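Local coordinates for cytochrome c XoxG (PDB 6ONQ), which probably carries electrons through a covalently bound heme c in lanthanide-dependent methanol oxidation, at residues 43-48 with 113-117; 49-54 with 69-73; 101-105 with 171-175; 125-129 with 151-155. All coordinates share one frame; numbering follows the deposited sequence.

Contact 1: 43-48 with 113-117; sequences EIDEPV and KDSLK. With HEC (heme c), chain B.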
loop_
_atom_site.group_PDB
_atom_site.type_symbol
_atom_site.label_atom_id
_atom_site.label_comp_id
_atom_site.label_asym_id
_atom_site.label_seq_id
_atom_site.Cartn_x
_atom_site.Cartn_y
_atom_site.Cartn_z
ATOM N N GLU A 43 7.300 -13.133 8.787
ATOM C CA GLU A 43 6.396 -12.235 9.499
ATOM C C GLU A 43 5.025 -12.141 8.829
ATOM O O GLU A 43 4.362 -11.107 8.908
ATOM C CB GLU A 43 7.022 -10.847 9.650
ATOM C CG GLU A 43 7.108 -10.367 11.104
ATOM C CD GLU A 43 7.998 -9.144 11.281
ATOM O OE1 GLU A 43 9.205 -9.237 10.968
ATOM O OE2 GLU A 43 7.493 -8.095 11.743
ATOM N N ILE A 44 4.575 -13.224 8.189
ATOM C CA ILE A 44 3.255 -13.238 7.566
ATOM C C ILE A 44 2.162 -13.235 8.630
ATOM O O ILE A 44 2.278 -13.892 9.677
ATOM C CB ILE A 44 3.118 -14.453 6.633
ATOM C CG1 ILE A 44 4.064 -14.302 5.443
ATOM C CG2 ILE A 44 1.668 -14.628 6.161
ATOM C CD1 ILE A 44 3.792 -15.266 4.316
ATOM N N ASP A 45 1.092 -12.479 8.361
ATOM C CA ASP A 45 -0.109 -12.402 9.195
ATOM C C ASP A 45 -1.238 -13.016 8.370
ATOM O O ASP A 45 -1.831 -12.349 7.519
ATOM C CB ASP A 45 -0.393 -10.951 9.594
ATOM C CG ASP A 45 -1.612 -10.794 10.516
ATOM O OD1 ASP A 45 -2.625 -11.501 10.323
ATOM O OD2 ASP A 45 -1.564 -9.928 11.428
ATOM N N GLU A 46 -1.532 -14.289 8.622
ATOM C CA GLU A 46 -2.442 -15.008 7.737
ATOM C C GLU A 46 -3.829 -14.383 7.660
ATOM O O GLU A 46 -4.355 -14.258 6.539
ATOM C CB GLU A 46 -2.518 -16.483 8.156
ATOM C CG GLU A 46 -1.320 -17.306 7.706
ATOM C CD GLU A 46 -1.254 -17.479 6.194
ATOM O OE1 GLU A 46 -2.297 -17.291 5.519
ATOM O OE2 GLU A 46 -0.154 -17.799 5.685
ATOM N N PRO A 47 -4.471 -13.984 8.763
ATOM C CA PRO A 47 -5.802 -13.362 8.630
ATOM C C PRO A 47 -5.799 -12.090 7.798
ATOM O O PRO A 47 -6.704 -11.884 6.976
ATOM C CB PRO A 47 -6.200 -13.093 10.085
ATOM C CG PRO A 47 -5.405 -14.078 10.882
ATOM C CD PRO A 47 -4.116 -14.231 10.174
ATOM N N VAL A 48 -4.803 -11.224 7.992
ATOM C CA VAL A 48 -4.705 -10.018 7.179
ATOM C C VAL A 48 -4.396 -10.368 5.729
ATOM O O VAL A 48 -4.981 -9.798 4.802
ATOM C CB VAL A 48 -3.657 -9.061 7.766
ATOM C CG1 VAL A 48 -3.391 -7.932 6.799
ATOM C CG2 VAL A 48 -4.139 -8.513 9.089
ATOM N N LYS A 113 2.946 -0.264 9.219
ATOM C CA LYS A 113 2.794 -1.672 8.865
ATOM C C LYS A 113 1.910 -2.392 9.871
ATOM O O LYS A 113 1.279 -3.394 9.529
ATOM C CB LYS A 113 4.149 -2.373 8.749
ATOM C CG LYS A 113 4.983 -2.378 10.013
ATOM C CD LYS A 113 5.743 -3.687 10.158
ATOM C CE LYS A 113 5.865 -4.103 11.618
ATOM N NZ LYS A 113 6.696 -5.334 11.780
ATOM N N ASP A 114 1.844 -1.893 11.108
ATOM C CA ASP A 114 0.904 -2.438 12.077
ATOM C C ASP A 114 -0.466 -1.778 11.973
ATOM O O ASP A 114 -1.472 -2.385 12.360
ATOM C CB ASP A 114 1.455 -2.278 13.497
ATOM C CG ASP A 114 2.619 -3.232 13.792
ATOM O OD1 ASP A 114 3.521 -2.845 14.572
ATOM O OD2 ASP A 114 2.637 -4.364 13.249
ATOM N N SER A 115 -0.514 -0.549 11.451
ATOM C CA SER A 115 -1.765 0.200 11.370
ATOM C C SER A 115 -2.756 -0.477 10.438
ATOM O O SER A 115 -3.952 -0.576 10.743
ATOM C CB SER A 115 -1.490 1.629 10.889
ATOM O OG SER A 115 -1.030 2.461 11.942
ATOM N N LEU A 116 -2.288 -0.946 9.302
ATOM C CA LEU A 116 -3.199 -1.482 8.318
ATOM C C LEU A 116 -3.583 -2.911 8.592
ATOM O O LEU A 116 -4.083 -3.593 7.691
ATOM C CB LEU A 116 -2.598 -1.319 6.929
ATOM C CG LEU A 116 -3.003 0.107 6.570
ATOM C CD1 LEU A 116 -2.255 0.630 5.414
ATOM C CD2 LEU A 116 -4.489 0.161 6.289
ATOM N N LYS A 117 -3.362 -3.375 9.818
ATOM C CA LYS A 117 -4.065 -4.552 10.303
ATOM C C LYS A 117 -5.455 -4.200 10.830
ATOM O O LYS A 117 -6.396 -4.970 10.619
ATOM C CB LYS A 117 -3.236 -5.243 11.382
ATOM C CG LYS A 117 -1.839 -5.628 10.928
ATOM C CD LYS A 117 -0.992 -6.117 12.105
ATOM C CE LYS A 117 0.472 -6.286 11.719
ATOM N NZ LYS A 117 0.709 -7.594 11.050
HETATM FE FE HEC B . 0.833 10.129 9.229
HETATM C CHA HEC B . -0.915 8.935 11.950
HETATM C CHB HEC B . -0.535 7.725 7.333
HETATM C CHC HEC B . 2.455 11.368 6.460
HETATM C CHD HEC B . 2.654 12.187 11.262
HETATM N NA HEC B . -0.439 8.601 9.599
HETATM C C1A HEC B . -1.135 8.312 10.746
HETATM C C2A HEC B . -2.118 7.282 10.444
HETATM C C3A HEC B . -1.996 6.964 9.164
HETATM C C4A HEC B . -0.953 7.783 8.624
HETATM C CMA HEC B . -2.779 5.919 8.346
HETATM C CAA HEC B . -3.106 6.649 11.435
HETATM C CBA HEC B . -2.274 5.792 12.377
HETATM C CGA HEC B . -3.139 4.935 13.252
HETATM O O1A HEC B . -4.111 5.457 13.856
HETATM O O2A HEC B . -2.832 3.725 13.352
HETATM N NB HEC B . 0.957 9.670 7.276
HETATM C C1B HEC B . 0.295 8.605 6.716
HETATM C C2B HEC B . 0.600 8.531 5.315
HETATM C C3B HEC B . 1.419 9.529 5.021
HETATM C C4B HEC B . 1.675 10.264 6.257
HETATM C CMB HEC B . 0.052 7.504 4.312
HETATM C CAB HEC B . 1.917 9.718 3.561
HETATM C CBB HEC B . 2.305 10.885 3.089
HETATM N NC HEC B . 2.322 11.511 8.935
HETATM C C1C HEC B . 2.781 11.917 7.690
HETATM C C2C HEC B . 3.673 13.034 7.915
HETATM C C3C HEC B . 3.753 13.272 9.229
HETATM C C4C HEC B . 2.891 12.314 9.908
HETATM C CMC HEC B . 4.440 13.814 6.823
HETATM C CAC HEC B . 4.631 14.409 9.829
HETATM C CBC HEC B . 5.290 14.226 10.970
HETATM N ND HEC B . 0.872 10.470 11.216
HETATM C C1D HEC B . 1.681 11.396 11.858
HETATM C C2D HEC B . 1.312 11.394 13.264
HETATM C C3D HEC B . 0.328 10.510 13.444
HETATM C C4D HEC B . 0.036 9.903 12.165
HETATM C CMD HEC B . 1.927 12.260 14.381
HETATM C CAD HEC B . -0.357 10.173 14.782
HETATM C CBD HEC B . -1.626 10.992 14.995
HETATM C CGD HEC B . -2.251 10.588 16.309
HETATM O O1D HEC B . -1.533 10.014 17.165
HETATM O O2D HEC B . -3.462 10.839 16.514
#

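Contact 2: 49-54 with 69-73; sequences LKAATA and PTFHI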
loop_
_atom_site.group_PDB
_atom_site.type_symbol
_atom_site.label_atom_id
_atom_site.label_comp_id
_atom_site.label_asym_id
_atom_site.label_seq_id
_atom_site.Cartn_x
_atom_site.Cartn_y
_atom_site.Cartn_z
ATOM N N LEU A 49 -3.480 -11.313 5.507
ATOM C CA LEU A 49 -3.188 -11.758 4.145
ATOM C C LEU A 49 -4.413 -12.378 3.478
ATOM O O LEU A 49 -4.689 -12.109 2.303
ATOM C CB LEU A 49 -2.024 -12.750 4.158
ATOM C CG LEU A 49 -1.765 -13.615 2.922
ATOM C CD1 LEU A 49 -1.514 -12.758 1.697
ATOM C CD2 LEU A 49 -0.595 -14.550 3.171
ATOM N N LYS A 50 -5.156 -13.218 4.200
ATOM C CA LYS A 50 -6.323 -13.857 3.600
ATOM C C LYS A 50 -7.372 -12.829 3.194
ATOM O O LYS A 50 -8.013 -12.966 2.145
ATOM C CB LYS A 50 -6.921 -14.880 4.565
ATOM C CG LYS A 50 -7.995 -15.781 3.953
ATOM C CD LYS A 50 -9.163 -15.980 4.923
ATOM C CE LYS A 50 -9.718 -17.405 4.877
ATOM N NZ LYS A 50 -10.372 -17.792 6.172
ATOM N N ALA A 51 -7.564 -11.787 4.008
ATOM C CA ALA A 51 -8.531 -10.754 3.649
ATOM C C ALA A 51 -8.059 -9.894 2.493
ATOM O O ALA A 51 -8.874 -9.162 1.927
ATOM C CB ALA A 51 -8.844 -9.856 4.842
ATOM N N ALA A 52 -6.774 -9.970 2.133
ATOM C CA ALA A 52 -6.204 -9.205 1.031
ATOM C C ALA A 52 -6.033 -10.029 -0.236
ATOM O O ALA A 52 -5.342 -9.587 -1.159
ATOM C CB ALA A 52 -4.856 -8.606 1.434
ATOM N N THR A 53 -6.630 -11.214 -0.300
ATOM C CA THR A 53 -6.503 -12.037 -1.489
ATOM C C THR A 53 -7.195 -11.360 -2.659
ATOM O O THR A 53 -8.300 -10.834 -2.529
ATOM C CB THR A 53 -7.085 -13.426 -1.234
ATOM O OG1 THR A 53 -6.114 -14.207 -0.525
ATOM C CG2 THR A 53 -7.437 -14.131 -2.546
ATOM N N ALA A 54 -6.519 -11.345 -3.802
ATOM C CA ALA A 54 -7.083 -10.704 -4.977
ATOM C C ALA A 54 -8.267 -11.511 -5.489
ATOM O O ALA A 54 -8.171 -12.727 -5.678
ATOM C CB ALA A 54 -6.018 -10.557 -6.059
ATOM N N PRO A 69 -8.830 -1.950 -2.849
ATOM C CA PRO A 69 -7.565 -2.234 -3.533
ATOM C C PRO A 69 -6.708 -3.211 -2.750
ATOM O O PRO A 69 -6.768 -3.277 -1.520
ATOM C CB PRO A 69 -6.890 -0.861 -3.621
ATOM C CG PRO A 69 -7.987 0.116 -3.487
ATOM C CD PRO A 69 -9.005 -0.515 -2.585
ATOM N N THR A 70 -5.897 -3.974 -3.481
ATOM C CA THR A 70 -4.999 -4.937 -2.863
ATOM C C THR A 70 -3.781 -5.118 -3.753
ATOM O O THR A 70 -3.712 -4.588 -4.866
ATOM C CB THR A 70 -5.690 -6.285 -2.599
ATOM O OG1 THR A 70 -4.950 -7.004 -1.618
ATOM C CG2 THR A 70 -5.763 -7.133 -3.850
ATOM N N PHE A 71 -2.816 -5.874 -3.240
ATOM C CA PHE A 71 -1.554 -6.114 -3.913
ATOM C C PHE A 71 -1.591 -7.418 -4.706
ATOM O O PHE A 71 -2.611 -8.105 -4.789
ATOM C CB PHE A 71 -0.428 -6.143 -2.891
ATOM C CG PHE A 71 -0.699 -7.049 -1.738
ATOM C CD1 PHE A 71 -0.507 -8.411 -1.850
ATOM C CD2 PHE A 71 -1.158 -6.540 -0.539
ATOM C CE1 PHE A 71 -0.754 -9.242 -0.783
ATOM C CE2 PHE A 71 -1.404 -7.372 0.531
ATOM C CZ PHE A 71 -1.203 -8.722 0.408
ATOM N N HIS A 72 -0.441 -7.758 -5.295
ATOM C CA HIS A 72 -0.296 -9.000 -6.054
ATOM C C HIS A 72 1.200 -9.255 -6.220
ATOM O O HIS A 72 1.830 -8.676 -7.108
ATOM C CB HIS A 72 -0.997 -8.923 -7.398
ATOM C CG HIS A 72 -0.928 -10.197 -8.177
ATOM N ND1 HIS A 72 -0.722 -10.229 -9.540
ATOM C CD2 HIS A 72 -1.030 -11.488 -7.784
ATOM C CE1 HIS A 72 -0.705 -11.482 -9.954
ATOM N NE2 HIS A 72 -0.888 -12.265 -8.907
ATOM N N ILE A 73 1.746 -10.113 -5.357
ATOM C CA ILE A 73 3.147 -10.517 -5.386
ATOM C C ILE A 73 3.265 -11.823 -6.156
ATOM O O ILE A 73 2.379 -12.683 -6.086
ATOM C CB ILE A 73 3.710 -10.672 -3.961
ATOM C CG1 ILE A 73 3.155 -9.587 -3.043
ATOM C CG2 ILE A 73 5.215 -10.624 -3.966
ATOM C CD1 ILE A 73 3.502 -8.205 -3.463
#

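Contact 3: 101-105 with 171-175; sequences PDGMG and WGRAR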
loop_
_atom_site.group_PDB
_atom_site.type_symbol
_atom_site.label_atom_id
_atom_site.label_comp_id
_atom_site.label_asym_id
_atom_site.label_seq_id
_atom_site.Cartn_x
_atom_site.Cartn_y
_atom_site.Cartn_z
ATOM N N PRO A 101 11.247 4.166 7.914
ATOM C CA PRO A 101 11.397 3.369 6.692
ATOM C C PRO A 101 10.487 2.155 6.716
ATOM O O PRO A 101 10.290 1.523 7.758
ATOM C CB PRO A 101 12.873 2.951 6.717
ATOM C CG PRO A 101 13.469 3.581 7.975
ATOM C CD PRO A 101 12.337 3.921 8.868
ATOM N N ASP A 102 9.928 1.832 5.552
ATOM C CA ASP A 102 9.127 0.624 5.370
ATOM C C ASP A 102 7.935 0.561 6.319
ATOM O O ASP A 102 7.442 -0.529 6.619
ATOM C CB ASP A 102 9.991 -0.630 5.541
ATOM C CG ASP A 102 11.100 -0.714 4.514
ATOM O OD1 ASP A 102 10.822 -1.197 3.390
ATOM O OD2 ASP A 102 12.240 -0.295 4.833
ATOM N N GLY A 103 7.473 1.709 6.807
ATOM C CA GLY A 103 6.400 1.741 7.781
ATOM C C GLY A 103 6.766 1.230 9.158
ATOM O O GLY A 103 5.895 0.722 9.875
ATOM N N MET A 104 8.030 1.363 9.559
ATOM C CA MET A 104 8.502 0.773 10.803
ATOM C C MET A 104 8.249 1.647 12.021
ATOM O O MET A 104 8.363 1.151 13.146
ATOM C CB MET A 104 9.998 0.461 10.706
ATOM C CG MET A 104 10.290 -0.794 9.917
ATOM S SD MET A 104 9.280 -2.176 10.486
ATOM C CE MET A 104 10.240 -2.779 11.877
ATOM N N GLY A 105 7.920 2.916 11.834
ATOM C CA GLY A 105 7.650 3.778 12.962
ATOM C C GLY A 105 8.835 4.666 13.314
ATOM O O GLY A 105 9.978 4.441 12.895
ATOM N N TRP A 171 5.264 -8.348 1.909
ATOM C CA TRP A 171 6.445 -7.669 1.420
ATOM C C TRP A 171 7.297 -7.312 2.619
ATOM O O TRP A 171 6.768 -6.917 3.661
ATOM C CB TRP A 171 6.110 -6.406 0.623
ATOM C CG TRP A 171 7.335 -5.781 0.024
ATOM C CD1 TRP A 171 7.958 -4.638 0.432
ATOM C CD2 TRP A 171 8.104 -6.281 -1.078
ATOM N NE1 TRP A 171 9.055 -4.392 -0.351
ATOM C CE2 TRP A 171 9.168 -5.388 -1.284
ATOM C CE3 TRP A 171 7.994 -7.398 -1.910
ATOM C CZ2 TRP A 171 10.113 -5.577 -2.282
ATOM C CZ3 TRP A 171 8.934 -7.580 -2.903
ATOM C CH2 TRP A 171 9.975 -6.672 -3.084
ATOM N N GLY A 172 8.603 -7.457 2.472
ATOM C CA GLY A 172 9.538 -7.168 3.537
ATOM C C GLY A 172 9.970 -5.721 3.567
ATOM O O GLY A 172 9.244 -4.815 3.143
ATOM N N ARG A 173 11.171 -5.497 4.078
ATOM C CA ARG A 173 11.712 -4.141 4.183
ATOM C C ARG A 173 12.748 -3.866 3.105
ATOM O O ARG A 173 13.824 -3.326 3.364
ATOM C CB ARG A 173 12.296 -3.906 5.566
ATOM C CG ARG A 173 11.405 -4.353 6.692
ATOM C CD ARG A 173 12.011 -3.922 7.999
ATOM N NE ARG A 173 12.936 -2.820 7.773
ATOM C CZ ARG A 173 13.655 -2.241 8.727
ATOM N NH1 ARG A 173 13.555 -2.664 9.983
ATOM N NH2 ARG A 173 14.475 -1.243 8.419
ATOM N N ALA A 174 12.419 -4.226 1.875
ATOM C CA ALA A 174 13.284 -4.007 0.732
ATOM C C ALA A 174 12.651 -2.994 -0.212
ATOM O O ALA A 174 11.481 -2.635 -0.084
ATOM C CB ALA A 174 13.550 -5.328 0.005
ATOM N N ARG A 175 13.449 -2.524 -1.157
ATOM C CA ARG A 175 12.787 -1.769 -2.211
ATOM C C ARG A 175 12.330 -2.728 -3.311
ATOM O O ARG A 175 13.056 -3.670 -3.651
ATOM C CB ARG A 175 13.733 -0.717 -2.787
ATOM C CG ARG A 175 13.292 -0.090 -4.097
ATOM C CD ARG A 175 14.402 0.759 -4.683
ATOM N NE ARG A 175 14.459 2.094 -4.088
ATOM C CZ ARG A 175 13.783 3.145 -4.547
ATOM N NH1 ARG A 175 12.988 3.024 -5.610
ATOM N NH2 ARG A 175 13.898 4.319 -3.941
#

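Contact 4: 125-129 with 151-155; sequences YGILA and NVMCY. With HEC (heme c), chain B.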
loop_
_atom_site.group_PDB
_atom_site.type_symbol
_atom_site.label_atom_id
_atom_site.label_comp_id
_atom_site.label_asym_id
_atom_site.label_seq_id
_atom_site.Cartn_x
_atom_site.Cartn_y
_atom_site.Cartn_z
ATOM N N TYR A 125 -8.238 6.261 4.155
ATOM C CA TYR A 125 -8.409 7.383 3.238
ATOM C C TYR A 125 -8.851 8.639 3.979
ATOM O O TYR A 125 -8.398 9.744 3.667
ATOM C CB TYR A 125 -9.405 7.017 2.135
ATOM C CG TYR A 125 -9.362 7.948 0.949
ATOM C CD1 TYR A 125 -10.018 9.169 0.980
ATOM C CD2 TYR A 125 -8.660 7.613 -0.203
ATOM C CE1 TYR A 125 -9.974 10.030 -0.092
ATOM C CE2 TYR A 125 -8.611 8.473 -1.292
ATOM C CZ TYR A 125 -9.270 9.683 -1.228
ATOM O OH TYR A 125 -9.233 10.555 -2.300
ATOM N N GLY A 126 -9.712 8.490 4.984
ATOM C CA GLY A 126 -10.184 9.653 5.721
ATOM C C GLY A 126 -9.124 10.283 6.603
ATOM O O GLY A 126 -9.069 11.509 6.738
ATOM N N ILE A 127 -8.287 9.459 7.240
ATOM C CA ILE A 127 -7.166 9.988 8.010
ATOM C C ILE A 127 -6.196 10.718 7.093
ATOM O O ILE A 127 -5.696 11.799 7.419
ATOM C CB ILE A 127 -6.466 8.853 8.775
ATOM C CG1 ILE A 127 -7.289 8.444 9.992
ATOM C CG2 ILE A 127 -5.055 9.261 9.185
ATOM C CD1 ILE A 127 -6.891 7.086 10.532
ATOM N N LEU A 128 -5.923 10.139 5.929
ATOM C CA LEU A 128 -4.995 10.761 4.995
ATOM C C LEU A 128 -5.538 12.081 4.458
ATOM O O LEU A 128 -4.796 13.063 4.341
ATOM C CB LEU A 128 -4.708 9.788 3.861
ATOM C CG LEU A 128 -3.675 10.213 2.833
ATOM C CD1 LEU A 128 -2.366 10.407 3.530
ATOM C CD2 LEU A 128 -3.566 9.153 1.753
ATOM N N ALA A 129 -6.828 12.129 4.121
ATOM C CA ALA A 129 -7.399 13.343 3.546
ATOM C C ALA A 129 -7.571 14.431 4.598
ATOM O O ALA A 129 -7.282 15.604 4.335
ATOM C CB ALA A 129 -8.738 13.030 2.875
ATOM N N ASN A 151 -0.398 15.657 -5.190
ATOM C CA ASN A 151 0.751 14.777 -5.330
ATOM C C ASN A 151 0.742 13.647 -4.308
ATOM O O ASN A 151 1.535 12.704 -4.431
ATOM C CB ASN A 151 2.042 15.581 -5.202
ATOM C CG ASN A 151 2.479 16.179 -6.513
ATOM O OD1 ASN A 151 2.905 15.457 -7.411
ATOM N ND2 ASN A 151 2.371 17.506 -6.639
ATOM N N VAL A 152 -0.114 13.728 -3.300
ATOM C CA VAL A 152 -0.341 12.634 -2.373
ATOM C C VAL A 152 -1.688 11.970 -2.621
ATOM O O VAL A 152 -1.761 10.756 -2.795
ATOM C CB VAL A 152 -0.212 13.115 -0.913
ATOM C CG1 VAL A 152 -0.507 11.983 0.034
ATOM C CG2 VAL A 152 1.181 13.614 -0.685
ATOM N N MET A 153 -2.763 12.756 -2.681
ATOM C CA MET A 153 -4.090 12.162 -2.767
ATOM C C MET A 153 -4.270 11.333 -4.028
ATOM O O MET A 153 -4.985 10.329 -4.003
ATOM C CB MET A 153 -5.166 13.240 -2.698
ATOM C CG MET A 153 -5.260 13.926 -1.356
ATOM S SD MET A 153 -5.272 12.796 0.050
ATOM C CE MET A 153 -6.871 12.014 -0.140
ATOM N N CYS A 154 -3.631 11.713 -5.131
ATOM C CA CYS A 154 -3.803 10.941 -6.356
ATOM C C CYS A 154 -3.098 9.605 -6.299
ATOM O O CYS A 154 -3.276 8.792 -7.206
ATOM C CB CYS A 154 -3.296 11.728 -7.569
ATOM S SG CYS A 154 -4.146 13.299 -7.825
ATOM N N TYR A 155 -2.285 9.372 -5.278
ATOM C CA TYR A 155 -1.625 8.093 -5.087
ATOM C C TYR A 155 -2.060 7.438 -3.787
ATOM O O TYR A 155 -1.319 6.627 -3.225
ATOM C CB TYR A 155 -0.110 8.285 -5.146
ATOM C CG TYR A 155 0.294 8.992 -6.417
ATOM C CD1 TYR A 155 0.386 8.299 -7.618
ATOM C CD2 TYR A 155 0.542 10.359 -6.429
ATOM C CE1 TYR A 155 0.737 8.940 -8.785
ATOM C CE2 TYR A 155 0.895 11.008 -7.594
ATOM C CZ TYR A 155 0.990 10.294 -8.770
ATOM O OH TYR A 155 1.344 10.943 -9.932
HETATM FE FE HEC B . 0.833 10.129 9.229
HETATM C CHA HEC B . -0.915 8.935 11.950
HETATM C CHB HEC B . -0.535 7.725 7.333
HETATM C CHC HEC B . 2.455 11.368 6.460
HETATM C CHD HEC B . 2.654 12.187 11.262
HETATM N NA HEC B . -0.439 8.601 9.599
HETATM C C1A HEC B . -1.135 8.312 10.746
HETATM C C2A HEC B . -2.118 7.282 10.444
HETATM C C3A HEC B . -1.996 6.964 9.164
HETATM C C4A HEC B . -0.953 7.783 8.624
HETATM C CMA HEC B . -2.779 5.919 8.346
HETATM C CAA HEC B . -3.106 6.649 11.435
HETATM C CBA HEC B . -2.274 5.792 12.377
HETATM C CGA HEC B . -3.139 4.935 13.252
HETATM O O1A HEC B . -4.111 5.457 13.856
HETATM O O2A HEC B . -2.832 3.725 13.352
HETATM N NB HEC B . 0.957 9.670 7.276
HETATM C C1B HEC B . 0.295 8.605 6.716
HETATM C C2B HEC B . 0.600 8.531 5.315
HETATM C C3B HEC B . 1.419 9.529 5.021
HETATM C C4B HEC B . 1.675 10.264 6.257
HETATM C CMB HEC B . 0.052 7.504 4.312
HETATM C CAB HEC B . 1.917 9.718 3.561
HETATM C CBB HEC B . 2.305 10.885 3.089
HETATM N NC HEC B . 2.322 11.511 8.935
HETATM C C1C HEC B . 2.781 11.917 7.690
HETATM C C2C HEC B . 3.673 13.034 7.915
HETATM C C3C HEC B . 3.753 13.272 9.229
HETATM C C4C HEC B . 2.891 12.314 9.908
HETATM C CMC HEC B . 4.440 13.814 6.823
HETATM C CAC HEC B . 4.631 14.409 9.829
HETATM C CBC HEC B . 5.290 14.226 10.970
HETATM N ND HEC B . 0.872 10.470 11.216
HETATM C C1D HEC B . 1.681 11.396 11.858
HETATM C C2D HEC B . 1.312 11.394 13.264
HETATM C C3D HEC B . 0.328 10.510 13.444
HETATM C C4D HEC B . 0.036 9.903 12.165
HETATM C CMD HEC B . 1.927 12.260 14.381
HETATM C CAD HEC B . -0.357 10.173 14.782
HETATM C CBD HEC B . -1.626 10.992 14.995
HETATM C CGD HEC B . -2.251 10.588 16.309
HETATM O O1D HEC B . -1.533 10.014 17.165
HETATM O O2D HEC B . -3.462 10.839 16.514
#

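Contact 1: 43-48 with 113-117
Both oxygens of the Asp45 carboxylate are engaged: Lys117 NZ meets OD2 on its anti side, 18° out of the plane, in a salt bridge of 3.3 Å, while Val48 N donates to OD1 from above that plane at 3.2 Å. This second bond makes Asp45 the N-cap of helix 46-51, and its CG, trans to the residue's own N (chi1 -178°), is what brings OD1 over the first turn. Lys117 NZ also donates to Ala167 O. In this cytochrome c fold the partner helix 112-118 continues the link inward, since Ser115 OG donates to propionate oxygen O2A of heme c at 2.6 Å. With an alanine in place of Asp45, the first turn would probably lose its cap and Lys117 its charged mate. Beside the bridge, Val48 CG2 lies against CB and CG of Lys117, 4.1 Å from each, the two side chains crossing nearly at right angles. Glu43 OE2 makes another salt bridge, 2.9 Å to Lys113 NZ, although the glutamate is poorly ordered.

Contact 2: 49-54 with 69-73
Thr70 OG1 donates to Ala52 O at 2.7 Å, a bond from a side chain on one segment to the backbone of the other. The hydroxyl approaches at a C=O...donor angle of 124°, tilted 22° from the carbonyl plane. It gets there because OG1 stands opposite the threonine N across the CA-CB bond (chi1 -160°), and that same rotation turns the methyl CG2 to Ala54, 4.0 Å from its CA. One residue thus bonds through its oxygen and packs through its carbon. The accepting carbonyl belongs to a chain that is just turning out of a helix, where Ala52 N still reaches back to Leu49 O at 3.0 Å.

Next to this bond sits the Phe71 ring. Ala52 CB approaches it obliquely, 3.8 Å from CE2, and Leu49 CD1 lies at the ring edge, 4.2 Å from CZ. Over one face of the ring, toward its rim, is the hydroxyl of the preceding Thr70, placing the polar bond and the apolar cluster side by side in a buried setting. The arrangement fastens helix 46-51 and its trailing loop to strand 69-74. That strand pairs antiparallel with 61-63, whose Tyr62 touches both Ala54 and Thr70, while helix 156-167 packs on Phe71 through Val161 and Ala165 and on Ala52 through Arg164.

Contact 3: 101-105 with 171-175
Arg173 lies across Asp102 and Met104, crossing each side chain at about a right angle. Met104 CG sits over one face of the guanidinium, offset toward its rim and 3.8 Å from NH1 of Arg173. Bends at chi2 (-50°) and chi3 (-84°) curl the methionine back, bringing its CE to the same nitrogen at 3.8 Å. Asp102 packs lower on the arginine, with its CG 3.6 Å from Arg173 CB, and its OD2 makes a long salt bridge of 3.9 Å to Arg173 NE; the carboxylate and guanidinium planes are 44° apart.

The second shell combines backbone bonds with side-chain donors to carbonyls. A type I' turn, with Asp102 and Gly103 both at positive phi, is closed by Met104 N on Pro101 O at 2.9 Å, and it presents Asp102 and Met104 together. On the other segment Trp171 NE1 donates to Ala174 O at 3.0 Å, bracing the chain around Arg173. Arg166 of helix 156-167 joins the two loops, donating to Asp102 O through NE and to Trp171 O through NH1. Farther out, Gly105 is bonded through its backbone to His99, an axial ligand of the heme iron. With no direct hydrogen bond between the segments, the attraction at Arg173 is probably a diffuse electrostatic one, supplemented by van der Waals contact along its chain.

Contact 4: 125-129 with 151-155
Helix 121-130 and the short helix 150-153 come nearest at Ala129 and Met153, whose CA atoms are 7.2 Å apart, a spacing bridged mainly by side chains, with no hydrogen bond between the segments. Met153 does most of the bridging. With chi2 (-47°) and chi3 (-69°) both bent, its chain folds over the facing helix and lodges CE between two residues one turn apart: CE is 3.5 Å from Tyr125 CZ, approaching the ring obliquely, and 3.7 Å from Ala129 CB. The sulfur lies alongside Leu128, with SD 4.1 Å from its CG, as the two side chains run past each other in opposite directions. An alanine at Tyr125 would probably open a gap beside the methyl of Met153 and leave that end of the methionine freer to turn.

In this cytochrome c fold helix 121-130 also forms part of the heme pocket. Leu128 CD1 touches Val152 CG1 at 4.3 Å and also lies 3.9 Å from the heme methyl CMB; the Leu128 side chain also comes close to that of the axial ligand Met143. One residue earlier, Ile127 CG2 packs 3.8 Å from C2A of the same heme. Phe146 packs on both Leu128 and Val152. Beyond Met153 the chain is tied to the C-terminal helix 184-193 by the disulfide between Cys154 and Cys193, and the hydroxyl of Tyr155 is hydrogen-bonded to Glu190 of that helix.

From the N terminus, contact 1 opens first and closes a long loop by joining the start of helix 46-51 to helix 112-118 beside the heme. Within that loop, contact 2 closes a much shorter one, from the end of the same helix to strand 69-74. Contact 3 opens at 101-105, before contact 1 has closed, and ends at 171-175, so these two cross; they also touch, where Lys113 packs on Met104. Contact 4 lies wholly within the span of contact 3 and joins helices 121-130 and 150-153. Contacts 1 and 4 follow one another and both touch the heme, while contacts 2 and 4 lie on opposite sides of the chain's centre.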